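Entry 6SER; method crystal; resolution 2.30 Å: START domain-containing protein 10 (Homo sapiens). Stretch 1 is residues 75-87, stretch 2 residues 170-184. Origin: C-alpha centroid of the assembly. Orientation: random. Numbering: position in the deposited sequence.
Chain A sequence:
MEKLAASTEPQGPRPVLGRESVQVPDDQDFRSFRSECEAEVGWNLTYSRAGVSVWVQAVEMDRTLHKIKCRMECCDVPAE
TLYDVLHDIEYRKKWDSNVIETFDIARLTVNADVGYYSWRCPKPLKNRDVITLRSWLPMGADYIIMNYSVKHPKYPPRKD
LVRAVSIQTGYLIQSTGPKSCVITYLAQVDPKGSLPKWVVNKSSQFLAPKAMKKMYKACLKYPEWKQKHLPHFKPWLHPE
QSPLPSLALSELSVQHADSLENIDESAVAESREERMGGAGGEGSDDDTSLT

Stretch 1 (75-87) CDVPAETLYDVLH
Stretch 2 170-184: GYLIQSTGPKSCVIT

At the apolar centre of the contact, Leu82 (chi1 t, chi2 p) reaches both strands of a β-hairpin: its CG lies 3.8 Å from Ile173 CD1, and its CD2 lies 3.4 Å from Ile183 CB and 3.5 Å from Cys181 SG. Ile173 (m, t) extends CD1 to 3.8 Å from Leu86 CD1 and meets the Tyr83 ring at its edge. Ile183 is fully extended (t, t), placing its CD1 3.8 Å from Leu86 CD1. Leu86 (m, t) also covers one face of the Tyr171 ring (chi1 m, chi2 -99°). Its CD2 sits 3.9 Å from the Tyr171 ring centroid, 11° off the normal, a CH-π contact.

This cluster is framed by the helix of residues 79-87, which lies across one face of the hairpin, whose strands, 170-175 and 181-184, are joined by a type II turn from Gly177 to Ser180. The helix runs nearly antiparallel to the first strand (160°, closest axial approach 8.6 Å) and at 35° to the second (8.8 Å). Strand pairing is antiparallel: Leu172 and Thr184 exchange backbone N-to-O hydrogen bonds, as do Gln174 and Val182. The alternation of the strands turns Tyr171, Ile173, Cys181 and Ile183 toward the helix, while Leu172, Gln174 and Val182 point away. From the helix, Ala79, Leu82 and Leu86 point toward the sheet at a spacing of three to four residues.

Toward the helix N-terminus the backbones converge, from 8.6 Å between Leu86 CA and Tyr171 CA to 5.2 Å between Ala79 CA and Cys181 CA and 4.0 Å between Pro78 CA and Lys179 CA. The small Ala79 occupies the narrower space, its CB approaching Ile173 CG2 at 3.6 Å and Cys181 CB at 3.9 Å, the latter residue having chi1 p. Pro78 is the N-cap, and its O accepts from Leu82 N (3.2 Å).

No clear direct hydrogen bond joins the stretches. Val77 N is 3.1 Å from Lys179 O, but the angle is poor; Val77 O instead makes a CA-H...O contact with Ser180 CA (3.2 Å). A water supplies the polar link, accepting from Ala79 N (2.9 Å) and donating to Ser180 O (2.9 Å), with Ser175 OG hydrogen-bonded to the same water O at 2.6 Å.

At the hairpin end, Thr176 OG1 and Ser180 OG (both chi1 p) share a very short 2.5 Å hydrogen bond. Gly177 adopts phi/psi 112/176, where a CB would be jammed against the preceding carbonyl O. Pro178 (-67/146) and Lys179 (63/14) are the central residues of the turn, and Ser180 N closes it with a weak hydrogen bond to Gly177 O (3.4 Å).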

# COMPACT_ATOMS: atom_id res chain seq x y z
N CYS A 75 -0.94 -0.48 20.43
CA CYS A 75 -1.22 0.15 21.72
C CYS A 75 -0.17 1.18 22.10
O CYS A 75 -0.48 2.11 22.85
CB CYS A 75 -1.33 -0.91 22.81
SG CYS A 75 0.24 -1.64 23.30
N ASP A 76 1.06 1.08 21.56
CA ASP A 76 2.17 1.90 22.03
C ASP A 76 2.92 2.59 20.89
O ASP A 76 4.08 2.97 21.08
CB ASP A 76 3.14 1.06 22.87
CG ASP A 76 3.64 -0.16 22.13
OD1 ASP A 76 4.66 -0.73 22.56
OD2 ASP A 76 3.02 -0.55 21.12
N VAL A 77 2.31 2.74 19.72
CA VAL A 77 2.91 3.60 18.69
C VAL A 77 1.87 4.61 18.24
O VAL A 77 0.71 4.25 17.99
CB VAL A 77 3.49 2.79 17.51
CG1 VAL A 77 4.25 1.57 18.01
CG2 VAL A 77 2.43 2.40 16.50
N PRO A 78 2.21 5.89 18.16
CA PRO A 78 1.24 6.89 17.72
C PRO A 78 1.00 6.84 16.22
O PRO A 78 1.81 6.32 15.45
CB PRO A 78 1.87 8.22 18.14
CG PRO A 78 3.33 7.95 18.18
CD PRO A 78 3.49 6.50 18.57
N ALA A 79 -0.15 7.40 15.82
CA ALA A 79 -0.54 7.40 14.41
C ALA A 79 0.51 8.07 13.53
O ALA A 79 0.76 7.62 12.40
CB ALA A 79 -1.89 8.10 14.25
N GLU A 80 1.11 9.16 14.00
CA GLU A 80 2.08 9.89 13.19
C GLU A 80 3.31 9.04 12.91
O GLU A 80 3.91 9.15 11.84
CB GLU A 80 2.49 11.21 13.87
CG GLU A 80 2.62 11.13 15.38
CD GLU A 80 1.33 11.52 16.11
OE1 GLU A 80 1.09 12.73 16.29
OE2 GLU A 80 0.56 10.61 16.48
N THR A 81 3.71 8.19 13.86
CA THR A 81 4.86 7.32 13.63
C THR A 81 4.54 6.26 12.59
O THR A 81 5.33 6.01 11.67
CB THR A 81 5.31 6.68 14.94
OG1 THR A 81 5.72 7.71 15.85
CG2 THR A 81 6.47 5.74 14.69
N LEU A 82 3.38 5.62 12.71
CA LEU A 82 2.95 4.68 11.68
C LEU A 82 2.85 5.37 10.32
O LEU A 82 3.20 4.79 9.29
CB LEU A 82 1.63 4.06 12.10
CG LEU A 82 1.02 2.89 11.33
CD1 LEU A 82 2.00 1.75 11.12
CD2 LEU A 82 -0.14 2.43 12.13
N TYR A 83 2.43 6.64 10.31
CA TYR A 83 2.33 7.39 9.05
C TYR A 83 3.70 7.60 8.42
O TYR A 83 3.88 7.37 7.22
CB TYR A 83 1.63 8.73 9.32
CG TYR A 83 1.26 9.55 8.09
CD1 TYR A 83 0.41 9.04 7.11
CD2 TYR A 83 1.72 10.86 7.95
CE1 TYR A 83 0.05 9.80 6.00
CE2 TYR A 83 1.35 11.63 6.84
CZ TYR A 83 0.52 11.10 5.88
OH TYR A 83 0.18 11.86 4.77
N ASP A 84 4.69 8.02 9.22
CA ASP A 84 6.05 8.19 8.72
C ASP A 84 6.58 6.90 8.11
O ASP A 84 7.23 6.91 7.06
CB ASP A 84 6.99 8.64 9.84
CG ASP A 84 6.76 10.08 10.26
OD1 ASP A 84 6.10 10.84 9.51
OD2 ASP A 84 7.26 10.45 11.34
N VAL A 85 6.31 5.77 8.77
CA VAL A 85 6.87 4.49 8.34
C VAL A 85 6.27 4.08 7.00
O VAL A 85 6.98 3.60 6.10
CB VAL A 85 6.63 3.44 9.43
CG1 VAL A 85 7.01 2.05 8.93
CG2 VAL A 85 7.42 3.82 10.67
N LEU A 86 4.96 4.26 6.84
CA LEU A 86 4.34 3.97 5.55
C LEU A 86 4.89 4.88 4.45
O LEU A 86 5.02 4.44 3.31
CB LEU A 86 2.82 4.10 5.64
CG LEU A 86 2.15 3.00 6.47
CD1 LEU A 86 0.63 3.18 6.52
CD2 LEU A 86 2.51 1.65 5.90
N HIS A 87 5.22 6.12 4.78
CA HIS A 87 5.69 7.06 3.77
C HIS A 87 7.16 6.89 3.42
O HIS A 87 7.56 7.20 2.30
CB HIS A 87 5.45 8.50 4.23
CG HIS A 87 4.16 9.10 3.74
ND1 HIS A 87 3.92 9.36 2.41
CD2 HIS A 87 3.06 9.52 4.41
CE1 HIS A 87 2.72 9.90 2.27
NE2 HIS A 87 2.17 10.01 3.47
N GLY A 170 -4.13 0.26 0.16
CA GLY A 170 -4.11 1.47 0.98
C GLY A 170 -4.16 1.18 2.45
O GLY A 170 -4.36 0.09 2.80
N TYR A 171 -4.07 2.24 3.22
CA TYR A 171 -3.99 2.15 4.67
C TYR A 171 -4.85 3.24 5.27
O TYR A 171 -4.87 4.37 4.78
CB TYR A 171 -2.54 2.31 5.16
CG TYR A 171 -1.58 1.28 4.65
CD1 TYR A 171 -1.24 0.19 5.43
CD2 TYR A 171 -1.01 1.40 3.36
CE1 TYR A 171 -0.36 -0.77 4.97
CE2 TYR A 171 -0.13 0.45 2.89
CZ TYR A 171 0.19 -0.63 3.70
OH TYR A 171 1.07 -1.58 3.23
N LEU A 172 -5.61 2.86 6.30
CA LEU A 172 -6.33 3.80 7.14
C LEU A 172 -5.68 3.75 8.51
O LEU A 172 -5.62 2.67 9.13
CB LEU A 172 -7.83 3.47 7.22
CG LEU A 172 -8.58 4.28 8.27
CD1 LEU A 172 -8.71 5.70 7.79
CD2 LEU A 172 -9.96 3.66 8.52
N ILE A 173 -5.15 4.87 8.97
CA ILE A 173 -4.58 4.97 10.30
C ILE A 173 -5.56 5.79 11.13
O ILE A 173 -5.90 6.93 10.78
CB ILE A 173 -3.18 5.61 10.29
CG1 ILE A 173 -2.25 4.84 9.33
CG2 ILE A 173 -2.58 5.64 11.70
CD1 ILE A 173 -0.86 5.43 9.23
N GLN A 174 -6.06 5.20 12.21
CA GLN A 174 -6.98 5.89 13.11
C GLN A 174 -6.26 6.08 14.43
O GLN A 174 -5.83 5.10 15.06
CB GLN A 174 -8.27 5.10 13.28
CG GLN A 174 -9.15 5.12 12.03
CD GLN A 174 -10.23 4.05 12.04
OE1 GLN A 174 -9.94 2.86 12.21
NE2 GLN A 174 -11.48 4.46 11.83
N SER A 175 -6.08 7.33 14.84
CA SER A 175 -5.49 7.61 16.14
C SER A 175 -6.48 7.25 17.24
O SER A 175 -7.66 7.61 17.17
CB SER A 175 -5.10 9.07 16.26
OG SER A 175 -4.55 9.30 17.55
N THR A 176 -5.99 6.55 18.26
CA THR A 176 -6.80 6.20 19.42
C THR A 176 -6.28 6.91 20.67
O THR A 176 -6.33 6.37 21.78
CB THR A 176 -6.82 4.68 19.64
OG1 THR A 176 -5.48 4.20 19.86
CG2 THR A 176 -7.42 3.97 18.44
N GLY A 177 -5.78 8.12 20.49
CA GLY A 177 -5.15 8.86 21.56
C GLY A 177 -3.66 9.02 21.32
O GLY A 177 -3.11 8.50 20.35
N PRO A 178 -2.98 9.74 22.20
CA PRO A 178 -1.52 9.84 22.08
C PRO A 178 -0.89 8.48 22.36
O PRO A 178 -1.39 7.69 23.16
CB PRO A 178 -1.14 10.88 23.14
CG PRO A 178 -2.23 10.75 24.17
CD PRO A 178 -3.49 10.39 23.43
N LYS A 179 0.20 8.21 21.65
CA LYS A 179 0.97 6.96 21.72
C LYS A 179 0.21 5.71 21.28
O LYS A 179 0.69 4.61 21.54
CB LYS A 179 1.53 6.72 23.13
CG LYS A 179 2.44 7.82 23.65
CD LYS A 179 2.79 7.57 25.11
CE LYS A 179 3.70 8.65 25.67
NZ LYS A 179 3.82 8.54 27.16
N SER A 180 -0.95 5.83 20.62
CA SER A 180 -1.63 4.62 20.16
C SER A 180 -2.46 4.91 18.91
O SER A 180 -2.90 6.03 18.67
CB SER A 180 -2.54 4.03 21.26
OG SER A 180 -3.69 4.83 21.44
N CYS A 181 -2.70 3.85 18.13
CA CYS A 181 -3.48 3.98 16.91
C CYS A 181 -3.99 2.60 16.49
O CYS A 181 -3.59 1.57 17.03
CB CYS A 181 -2.67 4.61 15.78
SG CYS A 181 -1.32 3.55 15.22
N VAL A 182 -4.89 2.61 15.50
CA VAL A 182 -5.34 1.40 14.81
C VAL A 182 -5.11 1.61 13.32
O VAL A 182 -5.46 2.66 12.78
CB VAL A 182 -6.82 1.09 15.09
CG1 VAL A 182 -7.29 -0.11 14.29
CG2 VAL A 182 -7.05 0.87 16.59
N ILE A 183 -4.52 0.62 12.66
CA ILE A 183 -4.26 0.70 11.23
C ILE A 183 -5.00 -0.44 10.53
O ILE A 183 -4.92 -1.60 10.96
CB ILE A 183 -2.76 0.65 10.90
CG1 ILE A 183 -2.53 0.73 9.39
CG2 ILE A 183 -2.11 -0.60 11.50
CD1 ILE A 183 -1.10 0.87 8.97
N THR A 184 -5.72 -0.10 9.46
CA THR A 184 -6.40 -1.07 8.62
C THR A 184 -5.75 -1.06 7.25
O THR A 184 -5.68 -0.01 6.60
CB THR A 184 -7.89 -0.76 8.52
OG1 THR A 184 -8.47 -0.76 9.84
CG2 THR A 184 -8.59 -1.81 7.65
O HOH W 1 -2.08 8.61 17.63